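Local structure of extracellular solute-binding protein family 1 (Arthrobacter chlorophenolicus, 4R2F) at residues W159-L164 with S288-V293; V192-G197 with G248-A253; N231-E236 with G299-K304. The protein probably captures beta-linked glucose disaccharides, such as the laminaribiose bound here, as the extracellular solute-binding component of a bacterial sugar transporter. One frame throughout, in Å; residues are numbered along the deposited sequence.

Contact 1 (W159-L164 with S288-V293)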
loop_
_atom_site.group_PDB
_atom_site.type_symbol
_atom_site.label_atom_id
_atom_site.label_comp_id
_atom_site.label_asym_id
_atom_site.label_seq_id
_atom_site.Cartn_x
_atom_site.Cartn_y
_atom_site.Cartn_z
ATOM N N TRP A 159 -3.548 -5.320 13.344
ATOM C CA TRP A 159 -4.550 -4.729 14.227
ATOM C C TRP A 159 -5.269 -5.843 14.934
ATOM O O TRP A 159 -5.316 -6.964 14.415
ATOM C CB TRP A 159 -5.595 -3.920 13.426
ATOM C CG TRP A 159 -5.043 -2.699 12.800
ATOM C CD1 TRP A 159 -4.340 -2.637 11.650
ATOM C CD2 TRP A 159 -5.118 -1.351 13.302
ATOM N NE1 TRP A 159 -3.966 -1.344 11.395
ATOM C CE2 TRP A 159 -4.432 -0.534 12.392
ATOM C CE3 TRP A 159 -5.712 -0.762 14.421
ATOM C CZ2 TRP A 159 -4.311 0.850 12.562
ATOM C CZ3 TRP A 159 -5.589 0.607 14.596
ATOM C CH2 TRP A 159 -4.903 1.401 13.665
ATOM N N TYR A 160 -5.870 -5.514 16.084
ATOM C CA TYR A 160 -6.700 -6.453 16.808
ATOM C C TYR A 160 -7.838 -5.753 17.497
ATOM O O TYR A 160 -7.805 -4.541 17.727
ATOM C CB TYR A 160 -5.888 -7.266 17.827
ATOM C CG TYR A 160 -5.433 -6.544 19.086
ATOM C CD1 TYR A 160 -4.395 -5.613 19.052
ATOM C CD2 TYR A 160 -5.975 -6.858 20.326
ATOM C CE1 TYR A 160 -3.955 -4.968 20.207
ATOM C CE2 TYR A 160 -5.539 -6.227 21.491
ATOM C CZ TYR A 160 -4.519 -5.287 21.437
ATOM O OH TYR A 160 -4.094 -4.661 22.591
ATOM N N ARG A 161 -8.857 -6.526 17.823
ATOM C CA ARG A 161 -9.970 -6.011 18.582
ATOM C C ARG A 161 -9.888 -6.628 19.980
ATOM O O ARG A 161 -10.014 -7.840 20.158
ATOM C CB ARG A 161 -11.280 -6.324 17.872
ATOM C CG ARG A 161 -12.507 -5.750 18.542
ATOM C CD ARG A 161 -13.768 -6.088 17.752
ATOM N NE ARG A 161 -14.157 -5.101 16.723
ATOM C CZ ARG A 161 -14.772 -3.931 16.955
ATOM N NH1 ARG A 161 -15.122 -3.134 15.953
ATOM N NH2 ARG A 161 -15.031 -3.533 18.184
ATOM N N LYS A 162 -9.654 -5.784 20.967
ATOM C CA LYS A 162 -9.458 -6.255 22.359
ATOM C C LYS A 162 -10.599 -7.126 22.885
ATOM O O LYS A 162 -10.357 -8.160 23.502
ATOM C CB LYS A 162 -9.295 -5.085 23.304
ATOM C CG LYS A 162 -8.166 -4.137 22.953
ATOM C CD LYS A 162 -8.024 -3.029 23.994
ATOM C CE LYS A 162 -9.314 -2.254 24.177
ATOM N NZ LYS A 162 -9.023 -0.850 24.529
ATOM N N SER A 163 -11.840 -6.731 22.612
ATOM C CA SER A 163 -12.997 -7.475 23.129
ATOM C C SER A 163 -13.007 -8.909 22.629
ATOM O O SER A 163 -13.431 -9.814 23.329
ATOM C CB SER A 163 -14.308 -6.770 22.756
ATOM O OG SER A 163 -14.403 -6.553 21.348
ATOM N N LEU A 164 -12.516 -9.134 21.420
ATOM C CA LEU A 164 -12.591 -10.465 20.842
ATOM C C LEU A 164 -11.484 -11.364 21.328
ATOM O O LEU A 164 -11.646 -12.588 21.380
ATOM C CB LEU A 164 -12.576 -10.389 19.301
ATOM C CG LEU A 164 -13.857 -9.779 18.736
ATOM C CD1 LEU A 164 -13.819 -9.685 17.221
ATOM C CD2 LEU A 164 -15.064 -10.598 19.177
ATOM N N SER A 288 -14.601 3.382 18.927
ATOM C CA SER A 288 -14.773 3.009 20.330
ATOM C C SER A 288 -13.435 2.867 21.088
ATOM O O SER A 288 -13.432 2.952 22.295
ATOM C CB SER A 288 -15.530 1.690 20.438
ATOM O OG SER A 288 -14.789 0.615 19.858
ATOM N N GLY A 289 -12.318 2.630 20.393
ATOM C CA GLY A 289 -11.040 2.333 21.066
ATOM C C GLY A 289 -10.793 0.828 21.160
ATOM O O GLY A 289 -9.746 0.387 21.638
ATOM N N ASP A 290 -11.747 0.027 20.684
ATOM C CA ASP A 290 -11.623 -1.431 20.775
ATOM C C ASP A 290 -10.648 -1.964 19.722
ATOM O O ASP A 290 -9.994 -2.976 19.954
ATOM C CB ASP A 290 -12.990 -2.110 20.650
ATOM C CG ASP A 290 -12.993 -3.531 21.149
ATOM O OD1 ASP A 290 -12.204 -3.893 22.038
ATOM O OD2 ASP A 290 -13.803 -4.326 20.651
ATOM N N ILE A 291 -10.524 -1.263 18.594
ATOM C CA ILE A 291 -9.615 -1.674 17.510
ATOM C C ILE A 291 -8.288 -0.963 17.681
ATOM O O ILE A 291 -8.235 0.270 17.628
ATOM C CB ILE A 291 -10.159 -1.323 16.118
ATOM C CG1 ILE A 291 -11.468 -2.080 15.849
ATOM C CG2 ILE A 291 -9.112 -1.662 15.065
ATOM C CD1 ILE A 291 -12.216 -1.561 14.638
ATOM N N VAL A 292 -7.227 -1.754 17.841
ATOM C CA VAL A 292 -5.918 -1.282 18.277
ATOM C C VAL A 292 -4.775 -1.903 17.465
ATOM O O VAL A 292 -4.857 -3.057 17.012
ATOM C CB VAL A 292 -5.736 -1.632 19.782
ATOM C CG1 VAL A 292 -4.316 -1.384 20.262
ATOM C CG2 VAL A 292 -6.744 -0.846 20.615
ATOM N N VAL A 293 -3.701 -1.142 17.294
ATOM C CA VAL A 293 -2.495 -1.673 16.591
ATOM C C VAL A 293 -1.824 -2.745 17.426
ATOM O O VAL A 293 -1.636 -2.571 18.633
ATOM C CB VAL A 293 -1.508 -0.540 16.245
ATOM C CG1 VAL A 293 -0.192 -1.087 15.694
ATOM C CG2 VAL A 293 -2.140 0.390 15.223
#
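Val292 O is met by two groups: Tyr160 N donates to it at 2.8 Å with an N-H...O angle of 159°, and Trp159 CA adds a longer C-H contact. Val292 N returns the bond to Tyr160 O, also at 2.8 Å. Tyr160 and Val292 thus form an antiparallel hydrogen-bonded pair, and on their common face Tyr160 CE1 lies alongside Val292 CG1 at 3.6 Å. Trp159 turns its indole under Val293 CG2, a CH-pi contact with this methyl 3.4 Å from the six-membered ring centroid. Strand 291-294 is in this way added to the sheet at the end of strand 145-161, where the chain passes into helix 162-168. Asp290 receives the first helical N-H groups: Lys162 N bonds to Asp290 O at 3.0 Å, and Ser163 N reaches the syn lone pair of Asp290 OD1 at 2.9 Å. Arg161 runs out extended and bends at chi3 (-90°), which lays a guanidinium face on Ile291 CG1. Its NH2 makes a salt bridge to Asp290 OD2, an oxygen less surely placed, while NH1 binds Asp286 and Trp266 O. A leucine in place of Arg161 would probably leave Asp286 without its salt-bridge mate and Trp266 O without this donor.

Contact 2 (V192-G197 with G248-A253)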
loop_
_atom_site.group_PDB
_atom_site.type_symbol
_atom_site.label_atom_id
_atom_site.label_comp_id
_atom_site.label_asym_id
_atom_site.label_seq_id
_atom_site.Cartn_x
_atom_site.Cartn_y
_atom_site.Cartn_z
ATOM N N VAL A 192 -13.034 -14.027 13.130
ATOM C CA VAL A 192 -12.031 -14.286 12.108
ATOM C C VAL A 192 -10.670 -13.972 12.669
ATOM O O VAL A 192 -10.360 -12.833 13.012
ATOM C CB VAL A 192 -12.303 -13.492 10.827
ATOM C CG1 VAL A 192 -11.139 -13.629 9.851
ATOM C CG2 VAL A 192 -13.592 -13.995 10.200
ATOM N N GLY A 193 -9.847 -14.999 12.745
ATOM C CA GLY A 193 -8.521 -14.873 13.340
ATOM C C GLY A 193 -7.477 -14.184 12.490
ATOM O O GLY A 193 -6.448 -13.785 13.004
ATOM N N PHE A 194 -7.720 -14.062 11.184
ATOM C CA PHE A 194 -6.808 -13.342 10.318
ATOM C C PHE A 194 -7.588 -12.821 9.118
ATOM O O PHE A 194 -7.723 -13.500 8.074
ATOM C CB PHE A 194 -5.637 -14.242 9.909
ATOM C CG PHE A 194 -4.393 -13.497 9.521
ATOM C CD1 PHE A 194 -3.658 -12.809 10.468
ATOM C CD2 PHE A 194 -3.928 -13.535 8.231
ATOM C CE1 PHE A 194 -2.506 -12.136 10.122
ATOM C CE2 PHE A 194 -2.772 -12.878 7.882
ATOM C CZ PHE A 194 -2.064 -12.166 8.826
ATOM N N ALA A 195 -8.087 -11.600 9.273
ATOM C CA ALA A 195 -8.985 -11.005 8.317
ATOM C C ALA A 195 -8.174 -10.471 7.169
ATOM O O ALA A 195 -7.164 -9.780 7.368
ATOM C CB ALA A 195 -9.786 -9.887 8.960
ATOM N N THR A 196 -8.630 -10.800 5.973
ATOM C CA THR A 196 -8.034 -10.307 4.741
ATOM C C THR A 196 -9.106 -10.349 3.639
ATOM O O THR A 196 -10.255 -10.662 3.910
ATOM C CB THR A 196 -6.763 -11.091 4.375
ATOM O OG1 THR A 196 -6.028 -10.357 3.395
ATOM C CG2 THR A 196 -7.094 -12.463 3.831
ATOM N N GLY A 197 -8.730 -10.017 2.413
ATOM C CA GLY A 197 -9.650 -10.054 1.318
ATOM C C GLY A 197 -8.949 -9.878 0.001
ATOM O O GLY A 197 -8.001 -9.106 -0.088
ATOM N N GLY A 248 -9.332 -22.558 9.025
ATOM C CA GLY A 248 -10.415 -21.579 9.102
ATOM C C GLY A 248 -10.065 -20.332 9.894
ATOM O O GLY A 248 -10.942 -19.637 10.354
ATOM N N VAL A 249 -8.781 -20.071 10.096
ATOM C CA VAL A 249 -8.321 -18.817 10.736
ATOM C C VAL A 249 -8.465 -17.669 9.737
ATOM O O VAL A 249 -8.879 -16.555 10.081
ATOM C CB VAL A 249 -6.865 -18.969 11.214
ATOM C CG1 VAL A 249 -6.272 -17.638 11.674
ATOM C CG2 VAL A 249 -6.811 -20.018 12.322
ATOM N N ILE A 250 -8.097 -17.955 8.496
ATOM C CA ILE A 250 -8.538 -17.144 7.383
ATOM C C ILE A 250 -9.930 -17.636 7.016
ATOM O O ILE A 250 -10.169 -18.845 6.911
ATOM C CB ILE A 250 -7.544 -17.232 6.197
ATOM C CG1 ILE A 250 -6.248 -16.483 6.570
ATOM C CG2 ILE A 250 -8.158 -16.667 4.934
ATOM C CD1 ILE A 250 -5.121 -16.576 5.546
ATOM N N ASP A 251 -10.826 -16.676 6.825
ATOM C CA ASP A 251 -12.238 -16.900 6.507
ATOM C C ASP A 251 -12.274 -17.557 5.137
ATOM O O ASP A 251 -11.591 -17.091 4.203
ATOM C CB ASP A 251 -12.934 -15.531 6.501
ATOM C CG ASP A 251 -14.438 -15.577 6.199
ATOM O OD1 ASP A 251 -14.968 -16.475 5.507
ATOM O OD2 ASP A 251 -15.103 -14.612 6.636
ATOM N N PRO A 252 -13.031 -18.661 4.997
ATOM C CA PRO A 252 -13.041 -19.336 3.705
ATOM C C PRO A 252 -13.569 -18.464 2.558
ATOM O O PRO A 252 -13.234 -18.728 1.394
ATOM C CB PRO A 252 -13.964 -20.549 3.946
ATOM C CG PRO A 252 -14.835 -20.126 5.076
ATOM C CD PRO A 252 -13.916 -19.333 5.967
ATOM N N ALA A 253 -14.368 -17.435 2.859
ATOM C CA ALA A 253 -14.813 -16.509 1.800
ATOM C C ALA A 253 -13.896 -15.295 1.629
ATOM O O ALA A 253 -14.211 -14.428 0.835
ATOM C CB ALA A 253 -16.220 -16.028 2.062
HETATM O O HOH W 1 -11.098 -17.577 12.420
HETATM O O HOH W 2 -9.914 -13.949 6.411
#
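Two irregular chain segments meet with the CA atoms of Gly193 and Val249 4.7 Å apart, and one weak backbone hydrogen bond joins them, Phe194 N to Val249 O at 3.0 Å with a bent N-H...O angle of 129°. Segment 248-253 starts at a Schellman motif, in which Gly248, with positive phi, is the first residue to leave the helical conformation after helix 232-246, and an Asx turn follows at Asp251. Two waters bridge the backbones. One accepts from Gly193 N and donates to Gly248 O; the other donates to Phe194 O at 2.8 Å and accepts from Asp251 N at 2.9 Å.

The side chains are mostly apolar. Val249 CG1 packs against Gly193 C at 3.7 Å, so close that a beta carbon on Gly193 would run into it, and it also touches Phe194 CB. Phe194 starts out toward 248-253, but with CG anti to the backbone N (chi1 -156°) its ring is carried away to Leu208 and Leu244. Ile250 extends the same way beside it, its CG1 at the ring edge, 4.1 Å from Phe194 CD2. Val192 places CG2 against the carboxylate of Asp251, whose OD2 is held by Tyr257 and Gln265. The other oxygen, Asp251 OD1, accepts from Ala253 N at 2.9 Å, the donor standing 39° out of the carboxylate plane.

Contact 3 (N231-E236 with G299-K304)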
loop_
_atom_site.group_PDB
_atom_site.type_symbol
_atom_site.label_atom_id
_atom_site.label_comp_id
_atom_site.label_asym_id
_atom_site.label_seq_id
_atom_site.Cartn_x
_atom_site.Cartn_y
_atom_site.Cartn_z
ATOM N N ASN A 231 12.401 -19.505 -3.479
ATOM C CA ASN A 231 13.207 -19.563 -2.252
ATOM C C ASN A 231 12.459 -20.297 -1.118
ATOM O O ASN A 231 11.253 -20.115 -0.927
ATOM C CB ASN A 231 13.639 -18.123 -1.886
ATOM C CG ASN A 231 13.769 -17.903 -0.408
ATOM O OD1 ASN A 231 12.782 -17.688 0.277
ATOM N ND2 ASN A 231 14.995 -17.950 0.096
ATOM N N ASP A 232 13.172 -21.134 -0.376
ATOM C CA ASP A 232 12.576 -21.883 0.750
ATOM C C ASP A 232 11.869 -21.069 1.830
ATOM O O ASP A 232 11.023 -21.611 2.540
ATOM C CB ASP A 232 13.632 -22.696 1.493
ATOM C CG ASP A 232 14.194 -23.868 0.675
ATOM O OD1 ASP A 232 14.155 -23.894 -0.583
ATOM O OD2 ASP A 232 14.723 -24.781 1.327
ATOM N N ARG A 233 12.263 -19.819 2.044
ATOM C CA ARG A 233 11.559 -18.990 3.022
ATOM C C ARG A 233 10.191 -18.581 2.485
ATOM O O ARG A 233 9.232 -18.459 3.235
ATOM C CB ARG A 233 12.346 -17.740 3.395
ATOM C CG ARG A 233 13.665 -18.005 4.097
ATOM C CD ARG A 233 13.438 -18.694 5.408
ATOM N NE ARG A 233 14.647 -18.796 6.214
ATOM C CZ ARG A 233 15.085 -17.887 7.078
ATOM N NH1 ARG A 233 14.462 -16.728 7.258
ATOM N NH2 ARG A 233 16.187 -18.144 7.762
ATOM N N ASN A 234 10.123 -18.366 1.185
ATOM C CA ASN A 234 8.864 -18.124 0.540
ATOM C C ASN A 234 7.962 -19.338 0.614
ATOM O O ASN A 234 6.775 -19.192 0.850
ATOM C CB ASN A 234 9.057 -17.702 -0.904
ATOM C CG ASN A 234 9.726 -16.339 -1.037
ATOM O OD1 ASN A 234 9.798 -15.566 -0.066
ATOM N ND2 ASN A 234 10.178 -16.023 -2.248
ATOM N N VAL A 235 8.510 -20.532 0.446
ATOM C CA VAL A 235 7.678 -21.743 0.480
ATOM C C VAL A 235 7.065 -21.901 1.845
ATOM O O VAL A 235 5.866 -22.171 1.977
ATOM C CB VAL A 235 8.472 -23.025 0.117
ATOM C CG1 VAL A 235 7.627 -24.276 0.329
ATOM C CG2 VAL A 235 8.943 -22.950 -1.324
ATOM N N GLU A 236 7.886 -21.752 2.869
ATOM C CA GLU A 236 7.383 -21.801 4.236
ATOM C C GLU A 236 6.272 -20.792 4.525
ATOM O O GLU A 236 5.346 -21.095 5.277
ATOM C CB GLU A 236 8.484 -21.482 5.219
ATOM C CG GLU A 236 8.961 -22.621 6.058
ATOM C CD GLU A 236 9.823 -22.100 7.171
ATOM O OE1 GLU A 236 9.491 -22.366 8.340
ATOM O OE2 GLU A 236 10.803 -21.386 6.868
ATOM N N GLY A 299 8.653 -14.282 12.464
ATOM C CA GLY A 299 8.584 -15.533 11.704
ATOM C C GLY A 299 9.260 -16.669 12.469
ATOM O O GLY A 299 9.881 -16.449 13.523
ATOM N N PRO A 300 9.140 -17.898 11.957
ATOM C CA PRO A 300 9.631 -19.067 12.683
ATOM C C PRO A 300 11.165 -19.121 12.847
ATOM O O PRO A 300 11.642 -19.837 13.692
ATOM C CB PRO A 300 9.110 -20.246 11.845
ATOM C CG PRO A 300 8.876 -19.678 10.488
ATOM C CD PRO A 300 8.474 -18.256 10.694
ATOM N N HIS A 301 11.904 -18.339 12.067
ATOM C CA HIS A 301 13.344 -18.210 12.210
ATOM C C HIS A 301 13.748 -16.909 12.926
ATOM O O HIS A 301 14.914 -16.580 12.978
ATOM C CB HIS A 301 14.005 -18.258 10.821
ATOM C CG HIS A 301 13.638 -19.469 10.016
ATOM N ND1 HIS A 301 14.147 -20.722 10.277
ATOM C CD2 HIS A 301 12.823 -19.612 8.945
ATOM C CE1 HIS A 301 13.663 -21.585 9.403
ATOM N NE2 HIS A 301 12.855 -20.937 8.582
ATOM N N GLY A 302 12.793 -16.165 13.462
ATOM C CA GLY A 302 13.094 -14.939 14.184
ATOM C C GLY A 302 13.023 -13.633 13.400
ATOM O O GLY A 302 13.192 -12.564 13.979
ATOM N N ASP A 303 12.739 -13.708 12.103
ATOM C CA ASP A 303 12.712 -12.525 11.251
ATOM C C ASP A 303 11.506 -11.611 11.527
ATOM O O ASP A 303 10.399 -12.075 11.801
ATOM C CB ASP A 303 12.716 -12.913 9.772
ATOM C CG ASP A 303 13.931 -13.748 9.389
ATOM O OD1 ASP A 303 13.941 -14.965 9.665
ATOM O OD2 ASP A 303 14.858 -13.191 8.783
ATOM N N LYS A 304 11.758 -10.307 11.430
ATOM C CA LYS A 304 10.749 -9.260 11.578
ATOM C C LYS A 304 10.759 -8.411 10.324
ATOM O O LYS A 304 11.823 -8.036 9.846
ATOM C CB LYS A 304 11.111 -8.375 12.753
ATOM C CG LYS A 304 11.249 -9.135 14.051
ATOM C CD LYS A 304 9.874 -9.501 14.553
ATOM C CE LYS A 304 9.320 -8.372 15.385
ATOM N NZ LYS A 304 9.766 -8.562 16.791
HETATM O O HOH W 3 16.728 -15.751 9.300
#
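Arg233 and Glu236, one turn apart at the start of helix 232-246, receive Pro300, His301 and Asp303 from a surface loop whose type I beta turn spans Gly299 to Gly302. The stacking element is the guanidinium of Arg233 lying on the His301 imidazole, centres 3.9 Å apart and planes at 19°, with His301 CD2 above the middle of the guanidinium. A bend at chi2 (-63°) in the Arg233 chain helps bring the flat group under the ring.

The hydrogen bonds and charges work at the edges of these groups. His301 NE2 donates to Glu236 OE2 at 2.7 Å; the oxygen lies near the ring plane and is approached on its syn side, the carboxylate being turned steeply to the imidazole. This carboxylate would tend to favour a protonated histidine, whereas the stacked arginine would probably oppose it. Arg233 NH1 forms a salt bridge with Asp303 OD1 at 3.0 Å, weak as a hydrogen bond, and a water links Arg233 NH2 to the same oxygen, 2.9 Å from Asp303 OD1. Asn216 ties the helical side together, its O accepting from Arg233 NH1 and its ND2 donating to Glu236 OE2.

The remaining contact is van der Waals: the Pro300 ring and the Glu236 side chain run antiparallel past one another, bringing Pro300 CG to 3.5 Å from Glu236 OE1.

In the fold
All three contacts belong to the same family region, and contacts 1 and 2 lie on the same side of the chain's centre, their own centres about 17 Å apart. Contact 2 falls in the chain between the two segments of contact 1, whereas the segments of contact 3 alternate with those of both others. Helix 232-246 is a direct connection: it begins in contact 3 and ends just before Gly248 of contact 2, and the centres of these two contacts are about 21 Å apart. Contacts 1 and 3 are farther apart, about 28 Å between centres. Toward the bound sugar, the side chain of Thr196 in contact 2 is about 9 Å, and that of Trp159 in contact 1 about 11 Å, from a glucose unit.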